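Local structure of uncharacterized protein AF_0060 (Archaeoglobus fulgidus DSM 4304, 2P06) at residues S63-E68 with L89-F94; D70-A75 with E82-E87. The protein is of unknown function but probably belongs to the MazG-like nucleotide pyrophosphohydrolases, all-helical, magnesium-dependent enzymes that hydrolyse nucleoside triphosphates. All blocks are in the same frame, centred on the assembly; numbering follows the deposited sequence.

Both interactions join helix 58-77 to helix 81-103, an antiparallel pair, and together they supply all four carboxylates around one magnesium ion. Interaction 2 falls within the stretch of chain that interaction 1 brings together. The centre of interaction 1 lies about 6 Å from the centre of the chain, that of interaction 2 about 11 Å, and nearly all touching residues of interaction 1 are buried; there an aromatic ring and an arginine salt-bridge network stand beside the metal ligands. Interaction 2, nearer the helical turn-around, is buried on its leucine face but has an exposed glutamate at the metal. The ligand spacing, two residues within each pair, matches the EXXE and EXXD signature of MazG-like enzymes.

Interaction 1. Residues S63-E68 with L89-F94; sequences SRLFEE and LDVANF. With MG (magnesium ion), chain E.
Where L65 lies beside F94 and E68 beside V91, segments 63-68 and 89-94 run antiparallel, at 161° and with their axes 9.0 Å apart. F94 points toward helix 58-77 and buries the most surface in the contact. Its CZ approaches NH1 of R64 to 3.2 Å, and CE1 lies over one face of the guanidinium, while the ring itself is met obliquely; the two planes are 62° apart. Beside it, CG of E68 rests 3.9 Å from F94 CD2, and CD1 of L65 reaches F94 CB at 3.9 Å and also touches V91. The bent R64 chain curls back along its own helix, where NH1 gives E68 OE2 a 2.7 Å bond and NH2 binds E67 OE1. E68, folded at CG (chi2 -65°), uses its other oxygen for the metal: OE1 lies 2.2 Å from magnesium, and D90 OD2 binds it at 2.5 Å from the opposing helix. E71, E87 and two waters complete six ligands, and water 1 also donates to E68 O. Replacing R64 by an alanine is likely to deprive E67 OE1 and E68 OE2 of this partner, leaving R42 to hold the latter, and to open a gap beside the F94 ring. D90 OD1 is paired with K38 and R42. Second-shell cations thus hold the outer oxygens of E68 and D90, and probably temper the negative charge gathered at the metal.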
loop_
_atom_site.group_PDB
_atom_site.type_symbol
_atom_site.label_atom_id
_atom_site.label_comp_id
_atom_site.label_asym_id
_atom_site.label_seq_id
_atom_site.Cartn_x
_atom_site.Cartn_y
_atom_site.Cartn_z
ATOM N N SER B 63 -5.371 -14.180 -24.387
ATOM C CA SER B 63 -6.677 -14.585 -24.903
ATOM C C SER B 63 -7.636 -14.828 -23.729
ATOM O O SER B 63 -8.822 -14.521 -23.824
ATOM C CB SER B 63 -6.574 -15.794 -25.833
ATOM O OG SER B 63 -5.930 -16.803 -25.138
ATOM N N ARG B 64 -7.130 -15.353 -22.610
ATOM C CA ARG B 64 -7.996 -15.511 -21.437
ATOM C C ARG B 64 -8.464 -14.133 -20.914
ATOM O O ARG B 64 -9.644 -13.949 -20.592
ATOM C CB ARG B 64 -7.309 -16.310 -20.325
ATOM C CG ARG B 64 -7.083 -17.807 -20.585
ATOM C CD ARG B 64 -8.252 -18.720 -20.238
ATOM N NE ARG B 64 -8.879 -18.464 -18.935
ATOM C CZ ARG B 64 -9.980 -17.729 -18.744
ATOM N NH1 ARG B 64 -10.446 -17.564 -17.514
ATOM N NH2 ARG B 64 -10.617 -17.143 -19.748
ATOM N N LEU B 65 -7.555 -13.157 -20.845
ATOM C CA LEU B 65 -7.932 -11.795 -20.402
ATOM C C LEU B 65 -9.023 -11.170 -21.287
ATOM O O LEU B 65 -10.015 -10.608 -20.797
ATOM C CB LEU B 65 -6.716 -10.875 -20.383
ATOM C CG LEU B 65 -6.945 -9.389 -20.097
ATOM C CD1 LEU B 65 -7.669 -9.156 -18.763
ATOM C CD2 LEU B 65 -5.611 -8.663 -20.118
ATOM N N PHE B 66 -8.804 -11.252 -22.591
ATOM C CA PHE B 66 -9.770 -10.826 -23.578
ATOM C C PHE B 66 -11.110 -11.553 -23.409
ATOM O O PHE B 66 -12.162 -10.936 -23.550
ATOM C CB PHE B 66 -9.201 -11.047 -24.990
ATOM C CG PHE B 66 -8.343 -9.919 -25.479
ATOM C CD1 PHE B 66 -7.384 -9.354 -24.681
ATOM C CD2 PHE B 66 -8.508 -9.412 -26.743
ATOM C CE1 PHE B 66 -6.603 -8.271 -25.123
ATOM C CE2 PHE B 66 -7.731 -8.324 -27.200
ATOM C CZ PHE B 66 -6.774 -7.760 -26.374
ATOM N N GLU B 67 -11.083 -12.855 -23.115
ATOM C CA GLU B 67 -12.320 -13.594 -22.831
ATOM C C GLU B 67 -13.057 -13.011 -21.626
ATOM O O GLU B 67 -14.299 -12.849 -21.631
ATOM C CB GLU B 67 -12.045 -15.092 -22.613
ATOM C CG GLU B 67 -11.762 -15.855 -23.891
ATOM C CD GLU B 67 -11.157 -17.238 -23.648
ATOM O OE1 GLU B 67 -11.147 -17.683 -22.478
ATOM O OE2 GLU B 67 -10.692 -17.872 -24.625
ATOM N N GLU B 68 -12.302 -12.666 -20.592
ATOM C CA GLU B 68 -12.899 -12.135 -19.378
ATOM C C GLU B 68 -13.424 -10.715 -19.615
ATOM O O GLU B 68 -14.467 -10.334 -19.084
ATOM C CB GLU B 68 -11.904 -12.186 -18.220
ATOM C CG GLU B 68 -11.436 -13.611 -17.855
ATOM C CD GLU B 68 -12.555 -14.502 -17.328
ATOM O OE1 GLU B 68 -13.531 -14.013 -16.734
ATOM O OE2 GLU B 68 -12.442 -15.711 -17.479
ATOM N N LEU B 89 -13.680 -8.609 -10.807
ATOM C CA LEU B 89 -12.681 -9.426 -10.109
ATOM C C LEU B 89 -11.902 -10.303 -11.106
ATOM O O LEU B 89 -10.670 -10.365 -11.066
ATOM C CB LEU B 89 -13.340 -10.300 -9.026
ATOM C CG LEU B 89 -14.001 -9.543 -7.872
ATOM C CD1 LEU B 89 -14.827 -10.507 -6.959
ATOM C CD2 LEU B 89 -12.933 -8.747 -7.056
ATOM N N ASP B 90 -12.626 -10.941 -12.027
ATOM C CA ASP B 90 -12.004 -11.798 -13.052
ATOM C C ASP B 90 -11.058 -10.992 -13.931
ATOM O O ASP B 90 -9.941 -11.402 -14.163
ATOM C CB ASP B 90 -13.054 -12.455 -13.945
ATOM C CG ASP B 90 -13.825 -13.577 -13.261
ATOM O OD1 ASP B 90 -13.317 -14.147 -12.258
ATOM O OD2 ASP B 90 -14.942 -13.911 -13.780
ATOM N N VAL B 91 -11.502 -9.836 -14.425
ATOM C CA VAL B 91 -10.626 -9.010 -15.292
ATOM C C VAL B 91 -9.388 -8.565 -14.536
ATOM O O VAL B 91 -8.302 -8.656 -15.072
ATOM C CB VAL B 91 -11.352 -7.826 -15.945
ATOM C CG1 VAL B 91 -10.358 -6.857 -16.646
ATOM C CG2 VAL B 91 -12.424 -8.342 -16.941
ATOM N N ALA B 92 -9.542 -8.122 -13.290
ATOM C CA ALA B 92 -8.410 -7.662 -12.480
ATOM C C ALA B 92 -7.399 -8.794 -12.284
ATOM O O ALA B 92 -6.185 -8.587 -12.430
ATOM C CB ALA B 92 -8.869 -7.121 -11.101
ATOM N N ASN B 93 -7.904 -9.980 -11.944
ATOM C CA ASN B 93 -7.038 -11.154 -11.789
ATOM C C ASN B 93 -6.263 -11.442 -13.044
ATOM O O ASN B 93 -5.047 -11.602 -12.992
ATOM C CB ASN B 93 -7.812 -12.394 -11.341
ATOM C CG ASN B 93 -7.919 -12.516 -9.828
ATOM O OD1 ASN B 93 -7.039 -12.066 -9.093
ATOM N ND2 ASN B 93 -8.976 -13.185 -9.354
ATOM N N PHE B 94 -6.936 -11.479 -14.184
ATOM C CA PHE B 94 -6.229 -11.755 -15.419
ATOM C C PHE B 94 -5.265 -10.647 -15.894
ATOM O O PHE B 94 -4.246 -10.946 -16.539
ATOM C CB PHE B 94 -7.190 -12.267 -16.506
ATOM C CG PHE B 94 -7.509 -13.711 -16.316
ATOM C CD1 PHE B 94 -6.715 -14.683 -16.912
ATOM C CD2 PHE B 94 -8.476 -14.103 -15.405
ATOM C CE1 PHE B 94 -6.941 -16.025 -16.677
ATOM C CE2 PHE B 94 -8.714 -15.447 -15.166
ATOM C CZ PHE B 94 -7.966 -16.409 -15.812
HETATM MG MG MG E . -15.669 -13.754 -16.143
HETATM O O HOH W 1 -15.132 -11.352 -16.403
HETATM O O HOH W 2 -16.037 -15.707 -15.567
#

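Interaction 2. Residues D70-A75 with E82-E87. With MG (magnesium ion), chain E.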
loop_
_atom_site.group_PDB
_atom_site.type_symbol
_atom_site.label_atom_id
_atom_site.label_comp_id
_atom_site.label_asym_id
_atom_site.label_seq_id
_atom_site.Cartn_x
_atom_site.Cartn_y
_atom_site.Cartn_z
ATOM N N ASP B 70 -14.526 -9.628 -22.462
ATOM C CA ASP B 70 -15.756 -9.859 -23.229
ATOM C C ASP B 70 -16.962 -10.194 -22.311
ATOM O O ASP B 70 -18.069 -9.671 -22.513
ATOM C CB ASP B 70 -15.533 -10.949 -24.288
ATOM C CG ASP B 70 -14.657 -10.462 -25.459
ATOM O OD1 ASP B 70 -14.515 -9.217 -25.615
ATOM O OD2 ASP B 70 -14.116 -11.314 -26.232
ATOM N N GLU B 71 -16.742 -11.048 -21.305
ATOM C CA GLU B 71 -17.782 -11.348 -20.315
ATOM C C GLU B 71 -18.204 -10.112 -19.516
ATOM O O GLU B 71 -19.368 -9.960 -19.187
ATOM C CB GLU B 71 -17.357 -12.453 -19.351
ATOM C CG GLU B 71 -17.351 -13.836 -19.981
ATOM C CD GLU B 71 -16.763 -14.890 -19.082
ATOM O OE1 GLU B 71 -16.262 -14.522 -17.999
ATOM O OE2 GLU B 71 -16.778 -16.082 -19.463
ATOM N N LEU B 72 -17.253 -9.236 -19.216
ATOM C CA LEU B 72 -17.544 -8.027 -18.488
ATOM C C LEU B 72 -18.442 -7.150 -19.362
ATOM O O LEU B 72 -19.514 -6.707 -18.918
ATOM C CB LEU B 72 -16.242 -7.336 -18.058
ATOM C CG LEU B 72 -16.258 -5.910 -17.495
ATOM C CD1 LEU B 72 -17.417 -5.730 -16.591
ATOM C CD2 LEU B 72 -14.945 -5.628 -16.759
ATOM N N ARG B 73 -18.049 -6.939 -20.615
ATOM C CA ARG B 73 -18.878 -6.176 -21.555
ATOM C C ARG B 73 -20.281 -6.762 -21.713
ATOM O O ARG B 73 -21.265 -6.020 -21.775
ATOM C CB ARG B 73 -18.206 -6.085 -22.926
ATOM C CG ARG B 73 -16.901 -5.254 -22.922
ATOM C CD ARG B 73 -16.172 -5.273 -24.288
ATOM N NE ARG B 73 -14.791 -4.764 -24.211
ATOM C CZ ARG B 73 -14.430 -3.485 -24.373
ATOM N NH1 ARG B 73 -15.333 -2.528 -24.600
ATOM N NH2 ARG B 73 -13.148 -3.152 -24.301
ATOM N N GLU B 74 -20.376 -8.088 -21.791
ATOM C CA GLU B 74 -21.675 -8.751 -21.852
ATOM C C GLU B 74 -22.546 -8.473 -20.604
ATOM O O GLU B 74 -23.751 -8.255 -20.729
ATOM C CB GLU B 74 -21.506 -10.260 -22.079
ATOM C CG GLU B 74 -22.803 -11.016 -22.311
ATOM C CD GLU B 74 -23.537 -10.596 -23.577
ATOM O OE1 GLU B 74 -23.449 -11.331 -24.584
ATOM O OE2 GLU B 74 -24.207 -9.539 -23.564
ATOM N N ALA B 75 -21.946 -8.482 -19.414
ATOM C CA ALA B 75 -22.685 -8.158 -18.183
ATOM C C ALA B 75 -23.219 -6.727 -18.220
ATOM O O ALA B 75 -24.331 -6.466 -17.773
ATOM C CB ALA B 75 -21.811 -8.365 -16.937
ATOM N N GLU B 82 -25.187 -7.098 -10.430
ATOM C CA GLU B 82 -24.781 -8.095 -9.431
ATOM C C GLU B 82 -23.598 -8.911 -9.949
ATOM O O GLU B 82 -22.511 -8.965 -9.320
ATOM C CB GLU B 82 -25.962 -9.026 -9.105
ATOM C CG GLU B 82 -25.661 -10.129 -8.074
ATOM C CD GLU B 82 -26.872 -10.999 -7.758
ATOM O OE1 GLU B 82 -27.964 -10.754 -8.317
ATOM O OE2 GLU B 82 -26.731 -11.936 -6.944
ATOM N N ASN B 83 -23.802 -9.530 -11.110
ATOM C CA ASN B 83 -22.746 -10.318 -11.740
ATOM C C ASN B 83 -21.586 -9.433 -12.248
ATOM O O ASN B 83 -20.481 -9.922 -12.411
ATOM C CB ASN B 83 -23.317 -11.206 -12.871
ATOM C CG ASN B 83 -22.817 -12.660 -12.807
ATOM O OD1 ASN B 83 -21.779 -12.971 -12.202
ATOM N ND2 ASN B 83 -23.570 -13.558 -13.433
ATOM N N LEU B 84 -21.823 -8.144 -12.475
ATOM C CA LEU B 84 -20.749 -7.247 -12.899
ATOM C C LEU B 84 -19.582 -7.225 -11.887
ATOM O O LEU B 84 -18.433 -7.284 -12.278
ATOM C CB LEU B 84 -21.269 -5.831 -13.106
ATOM C CG LEU B 84 -20.224 -4.782 -13.492
ATOM C CD1 LEU B 84 -19.438 -5.163 -14.734
ATOM C CD2 LEU B 84 -20.925 -3.469 -13.697
ATOM N N ARG B 85 -19.893 -7.148 -10.595
ATOM C CA ARG B 85 -18.853 -7.153 -9.562
ATOM C C ARG B 85 -17.931 -8.363 -9.698
ATOM O O ARG B 85 -16.715 -8.210 -9.643
ATOM C CB ARG B 85 -19.460 -7.100 -8.168
ATOM C CG ARG B 85 -20.004 -5.710 -7.795
ATOM C CD ARG B 85 -20.923 -5.773 -6.576
ATOM N NE ARG B 85 -20.162 -5.739 -5.341
ATOM C CZ ARG B 85 -20.069 -6.728 -4.445
ATOM N NH1 ARG B 85 -20.711 -7.886 -4.617
ATOM N NH2 ARG B 85 -19.338 -6.547 -3.342
ATOM N N ASP B 86 -18.493 -9.549 -9.886
ATOM C CA ASP B 86 -17.664 -10.743 -10.128
ATOM C C ASP B 86 -16.809 -10.628 -11.393
ATOM O O ASP B 86 -15.636 -11.008 -11.373
ATOM C CB ASP B 86 -18.502 -12.027 -10.164
ATOM C CG ASP B 86 -18.792 -12.583 -8.771
ATOM O OD1 ASP B 86 -18.151 -12.161 -7.781
ATOM O OD2 ASP B 86 -19.674 -13.457 -8.668
ATOM N N GLU B 87 -17.374 -10.082 -12.472
ATOM C CA GLU B 87 -16.625 -9.964 -13.725
ATOM C C GLU B 87 -15.472 -8.982 -13.590
ATOM O O GLU B 87 -14.443 -9.167 -14.227
ATOM C CB GLU B 87 -17.509 -9.571 -14.918
ATOM C CG GLU B 87 -18.743 -10.461 -15.165
ATOM C CD GLU B 87 -18.417 -11.932 -15.418
ATOM O OE1 GLU B 87 -17.251 -12.295 -15.710
ATOM O OE2 GLU B 87 -19.365 -12.743 -15.342
HETATM MG MG MG E . -15.669 -13.754 -16.143
HETATM O O HOH W 1 -15.132 -11.352 -16.403
HETATM O O HOH W 2 -16.037 -15.707 -15.567
#
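Metal coordination joins E71 to E87 across this contact. E71 OE1 lies 2.1 Å from magnesium and E87 OE1 2.2 Å from it, and the two carboxylates, their planes 74° apart, bring these oxygens to 3.3 Å of each other, a closeness the cation allows. The chains arrive differently: E71 is extended beyond CG (chi2 173°) and reaches the ion at full stretch, whereas E87 is bent (chi2 -59°) and crosses the E71 chain at about a right angle. E87 OE1 also lies 3.6 Å from E71 CB. Around the ion, E71 stands roughly opposite D90 and E87 roughly opposite E68, with the two waters on the remaining axis.

Polar support comes from water 1, which binds the metal and donates to E87 O at 3.2 Å.

The apolar contacts lie beneath the carboxylates. E87 CB settles 3.9 Å from L72 CA, and its CG meets A75 CB at 4.1 Å. L72 and L84 also face one another, though their modelled approach is doubtful; both pack on leucines of the second subunit, L72 on L65 and L84 on L102.

The aliphatic part of E87 therefore serves the helix interface while its carboxylate serves the ion. The ion, together with the basic residues around E68 and D90, is likely to offset much of the repulsion among the four carboxylates.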